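PDB 5Y15: dual specificity phosphatase 28 from Homo sapiens, which dephosphorylates a synthetic aryl phosphate in vitro but has almost no detectable activity on phosphotyrosine and still less on phosphothreonine. Local coordinates for residues D93-E104 with N164-Y174. The protein carries 2 engineered substitutions. Sequence-based numbering, arbitrary orientation.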
# COMPACT_ATOMS: atom_id res chain seq x y z
N ASP A 93 11.71 -11.33 9.12
CA ASP A 93 11.00 -12.53 9.52
C ASP A 93 11.47 -12.89 10.93
O ASP A 93 12.29 -13.79 11.14
CB ASP A 93 11.23 -13.66 8.52
CG ASP A 93 10.47 -14.92 8.90
OD1 ASP A 93 9.71 -14.87 9.89
OD2 ASP A 93 10.64 -15.95 8.21
N ASP A 94 10.97 -12.14 11.90
CA ASP A 94 11.46 -12.28 13.24
C ASP A 94 10.29 -12.18 14.21
O ASP A 94 9.45 -11.27 14.07
CB ASP A 94 12.52 -11.19 13.51
CG ASP A 94 13.15 -11.29 14.88
OD1 ASP A 94 12.44 -11.28 15.91
OD2 ASP A 94 14.39 -11.40 14.94
N PRO A 95 10.25 -13.04 15.22
CA PRO A 95 9.06 -13.06 16.08
C PRO A 95 8.88 -11.80 16.89
O PRO A 95 7.80 -11.58 17.43
CB PRO A 95 9.30 -14.29 16.98
CG PRO A 95 10.79 -14.51 16.93
CD PRO A 95 11.22 -14.10 15.55
N ALA A 96 9.91 -10.97 17.02
CA ALA A 96 9.80 -9.73 17.77
C ALA A 96 9.33 -8.58 16.91
O ALA A 96 8.98 -7.53 17.44
CB ALA A 96 11.15 -9.37 18.40
N GLU A 97 9.23 -8.77 15.59
CA GLU A 97 8.73 -7.72 14.72
C GLU A 97 7.22 -7.59 14.86
O GLU A 97 6.49 -8.59 14.97
CB GLU A 97 9.11 -8.04 13.28
CG GLU A 97 10.59 -7.94 13.01
CD GLU A 97 10.96 -6.56 12.52
OE1 GLU A 97 11.70 -6.45 11.52
OE2 GLU A 97 10.49 -5.58 13.11
N ASP A 98 6.74 -6.35 14.89
CA ASP A 98 5.31 -6.05 15.01
C ASP A 98 4.74 -6.02 13.60
O ASP A 98 4.72 -4.99 12.92
CB ASP A 98 5.09 -4.73 15.74
CG ASP A 98 3.60 -4.47 16.07
OD1 ASP A 98 2.75 -5.35 15.84
OD2 ASP A 98 3.30 -3.38 16.62
N LEU A 99 4.26 -7.17 13.15
CA LEU A 99 3.56 -7.18 11.87
C LEU A 99 2.12 -6.73 12.06
O LEU A 99 1.56 -6.06 11.17
CB LEU A 99 3.62 -8.59 11.27
CG LEU A 99 2.82 -8.91 10.01
CD1 LEU A 99 3.38 -8.20 8.80
CD2 LEU A 99 2.88 -10.40 9.83
N LEU A 100 1.53 -7.05 13.21
CA LEU A 100 0.13 -6.72 13.48
C LEU A 100 -0.18 -5.25 13.20
O LEU A 100 -1.22 -4.93 12.61
CB LEU A 100 -0.18 -7.08 14.94
CG LEU A 100 -1.59 -6.89 15.49
CD1 LEU A 100 -2.59 -7.66 14.70
CD2 LEU A 100 -1.63 -7.39 16.92
N ALA A 101 0.75 -4.34 13.53
CA ALA A 101 0.48 -2.92 13.37
C ALA A 101 0.23 -2.55 11.92
O ALA A 101 -0.46 -1.56 11.64
CB ALA A 101 1.64 -2.10 13.92
N HIS A 102 0.80 -3.30 10.99
CA HIS A 102 0.66 -3.04 9.56
C HIS A 102 -0.54 -3.76 8.93
O HIS A 102 -0.81 -3.54 7.74
CB HIS A 102 1.93 -3.47 8.82
CG HIS A 102 3.18 -2.75 9.23
ND1 HIS A 102 3.47 -1.46 8.82
CD2 HIS A 102 4.25 -3.16 9.95
CE1 HIS A 102 4.65 -1.11 9.30
NE2 HIS A 102 5.15 -2.12 9.98
N LEU A 103 -1.19 -4.68 9.64
CA LEU A 103 -2.18 -5.58 9.01
C LEU A 103 -3.38 -4.82 8.44
O LEU A 103 -3.69 -4.91 7.25
CB LEU A 103 -2.65 -6.65 10.00
CG LEU A 103 -1.56 -7.70 10.29
CD1 LEU A 103 -2.03 -8.78 11.25
CD2 LEU A 103 -1.09 -8.35 9.00
N GLU A 104 -4.09 -4.08 9.29
CA GLU A 104 -5.28 -3.36 8.83
C GLU A 104 -4.98 -2.46 7.63
O GLU A 104 -5.67 -2.58 6.60
CB GLU A 104 -5.88 -2.59 10.02
CG GLU A 104 -7.31 -2.14 9.85
CD GLU A 104 -8.21 -3.23 9.37
OE1 GLU A 104 -8.16 -4.34 9.93
OE2 GLU A 104 -8.97 -2.98 8.41
N ASN A 164 6.04 -17.34 11.58
CA ASN A 164 6.86 -17.62 12.75
C ASN A 164 6.00 -17.46 14.00
O ASN A 164 4.91 -16.88 13.94
CB ASN A 164 8.13 -16.74 12.77
CG ASN A 164 7.89 -15.28 13.15
OD1 ASN A 164 7.32 -14.98 14.20
ND2 ASN A 164 8.40 -14.37 12.33
N PRO A 165 6.43 -18.02 15.14
CA PRO A 165 5.53 -18.04 16.31
C PRO A 165 5.06 -16.68 16.74
O PRO A 165 3.92 -16.54 17.22
CB PRO A 165 6.39 -18.70 17.39
CG PRO A 165 7.35 -19.49 16.65
CD PRO A 165 7.69 -18.70 15.45
N GLY A 166 5.89 -15.65 16.57
CA GLY A 166 5.44 -14.31 16.93
C GLY A 166 4.34 -13.83 16.00
O GLY A 166 3.34 -13.27 16.45
N PHE A 167 4.51 -14.05 14.70
CA PHE A 167 3.46 -13.70 13.76
C PHE A 167 2.19 -14.50 14.03
O PHE A 167 1.08 -13.95 13.92
CB PHE A 167 3.91 -13.96 12.33
CG PHE A 167 5.04 -13.08 11.87
CD1 PHE A 167 5.38 -11.93 12.56
CD2 PHE A 167 5.73 -13.38 10.70
CE1 PHE A 167 6.39 -11.13 12.12
CE2 PHE A 167 6.75 -12.58 10.25
CZ PHE A 167 7.09 -11.46 10.96
N TRP A 168 2.31 -15.78 14.40
CA TRP A 168 1.11 -16.54 14.72
C TRP A 168 0.40 -15.95 15.92
O TRP A 168 -0.84 -15.88 15.95
CB TRP A 168 1.42 -18.01 15.01
CG TRP A 168 0.16 -18.81 15.09
CD1 TRP A 168 -0.46 -19.27 16.21
CD2 TRP A 168 -0.67 -19.20 13.99
NE1 TRP A 168 -1.61 -19.94 15.88
CE2 TRP A 168 -1.75 -19.91 14.52
CE3 TRP A 168 -0.58 -19.03 12.60
CZ2 TRP A 168 -2.75 -20.45 13.71
CZ3 TRP A 168 -1.58 -19.55 11.81
CH2 TRP A 168 -2.64 -20.26 12.36
N SER A 169 1.17 -15.51 16.92
CA SER A 169 0.56 -14.90 18.10
C SER A 169 -0.20 -13.65 17.70
O SER A 169 -1.36 -13.44 18.11
CB SER A 169 1.66 -14.56 19.11
OG SER A 169 1.11 -13.96 20.26
N GLN A 170 0.41 -12.85 16.84
CA GLN A 170 -0.25 -11.64 16.39
C GLN A 170 -1.50 -11.95 15.56
O GLN A 170 -2.48 -11.20 15.64
CB GLN A 170 0.76 -10.80 15.63
CG GLN A 170 1.85 -10.22 16.55
CD GLN A 170 3.08 -9.86 15.76
OE1 GLN A 170 2.99 -9.15 14.76
NE2 GLN A 170 4.24 -10.35 16.21
N LEU A 171 -1.51 -13.06 14.82
CA LEU A 171 -2.71 -13.47 14.08
C LEU A 171 -3.83 -13.87 15.04
O LEU A 171 -5.00 -13.57 14.80
CB LEU A 171 -2.37 -14.62 13.14
CG LEU A 171 -1.59 -14.17 11.91
CD1 LEU A 171 -0.98 -15.35 11.18
CD2 LEU A 171 -2.45 -13.35 10.97
N GLN A 172 -3.48 -14.56 16.13
CA GLN A 172 -4.49 -14.93 17.11
C GLN A 172 -5.12 -13.69 17.73
O GLN A 172 -6.35 -13.60 17.87
CB GLN A 172 -3.84 -15.79 18.19
CG GLN A 172 -3.59 -17.24 17.79
CD GLN A 172 -2.95 -18.06 18.90
OE1 GLN A 172 -2.30 -17.50 19.79
NE2 GLN A 172 -3.09 -19.38 18.83
N LYS A 173 -4.28 -12.70 18.06
CA LYS A 173 -4.80 -11.46 18.62
C LYS A 173 -5.62 -10.69 17.60
O LYS A 173 -6.64 -10.08 17.94
CB LYS A 173 -3.63 -10.60 19.12
CG LYS A 173 -4.03 -9.27 19.77
CD LYS A 173 -5.03 -9.49 20.92
CE LYS A 173 -4.57 -8.85 22.23
NZ LYS A 173 -3.94 -7.51 22.01
N TYR A 174 -5.20 -10.72 16.33
CA TYR A 174 -5.96 -10.05 15.28
C TYR A 174 -7.33 -10.68 15.12
O TYR A 174 -8.33 -9.98 14.91
CB TYR A 174 -5.19 -10.15 13.97
CG TYR A 174 -5.68 -9.27 12.83
CD1 TYR A 174 -5.74 -7.89 12.96
CD2 TYR A 174 -6.01 -9.83 11.61
CE1 TYR A 174 -6.13 -7.09 11.90
CE2 TYR A 174 -6.39 -9.03 10.54
CZ TYR A 174 -6.47 -7.66 10.70
OH TYR A 174 -6.85 -6.88 9.64
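Q170 reaches from helix 165-179 into the backbone that leads up to helix 100-115 and meets it with both ends of its amide. Its OE1 accepts two backbone N-H groups, from L99 N at 2.9 Å and from L100 N at 3.0 Å, the latter in the carbonyl plane. On the other side of the amide, NE2 donates to E97 O (3.1 Å), so three bonds fix the rotation of the group. CG anti to the carbonyl carbon (chi1 -69°) and an extended chain carry the amide out to the 97-100 backbone. A101 N is taken by OD1 of D98, a capping bond.

N164 is the N-cap of the other helix: its OD1 accepts from F167 N, and weakly from G166 N, while ND2 gives a nearly straight bond (170°) to D93 OD1 at 2.8 Å, carboxylate and amide nearly coplanar. D93 OD1 is also hydrogen-bonded to S129 OG. D93 belongs to the loop that, in dual-specificity phosphatases, usually carries the general acid; here a phosphate ion lies close by, and S124, an engineered residue, stands where the phosphocysteine nucleophile is inferred to be. D94 OD1 closes an Asx turn on A96 N, within the type I turn D94-E97.

The F167 ring is sandwiched between L99 CD2, centred over one face at 4.0 Å from the centroid, and N164 ND2 over the rim of the opposite face. L103 CD1 covers a face of Y174, and L100 CD1 packs on Y174 CD1 at 3.6 Å. The Y174 hydroxyl donates to E104 OE1 (2.9 Å) from above the carboxylate plane, while E104 OE2 salt-bridges R141.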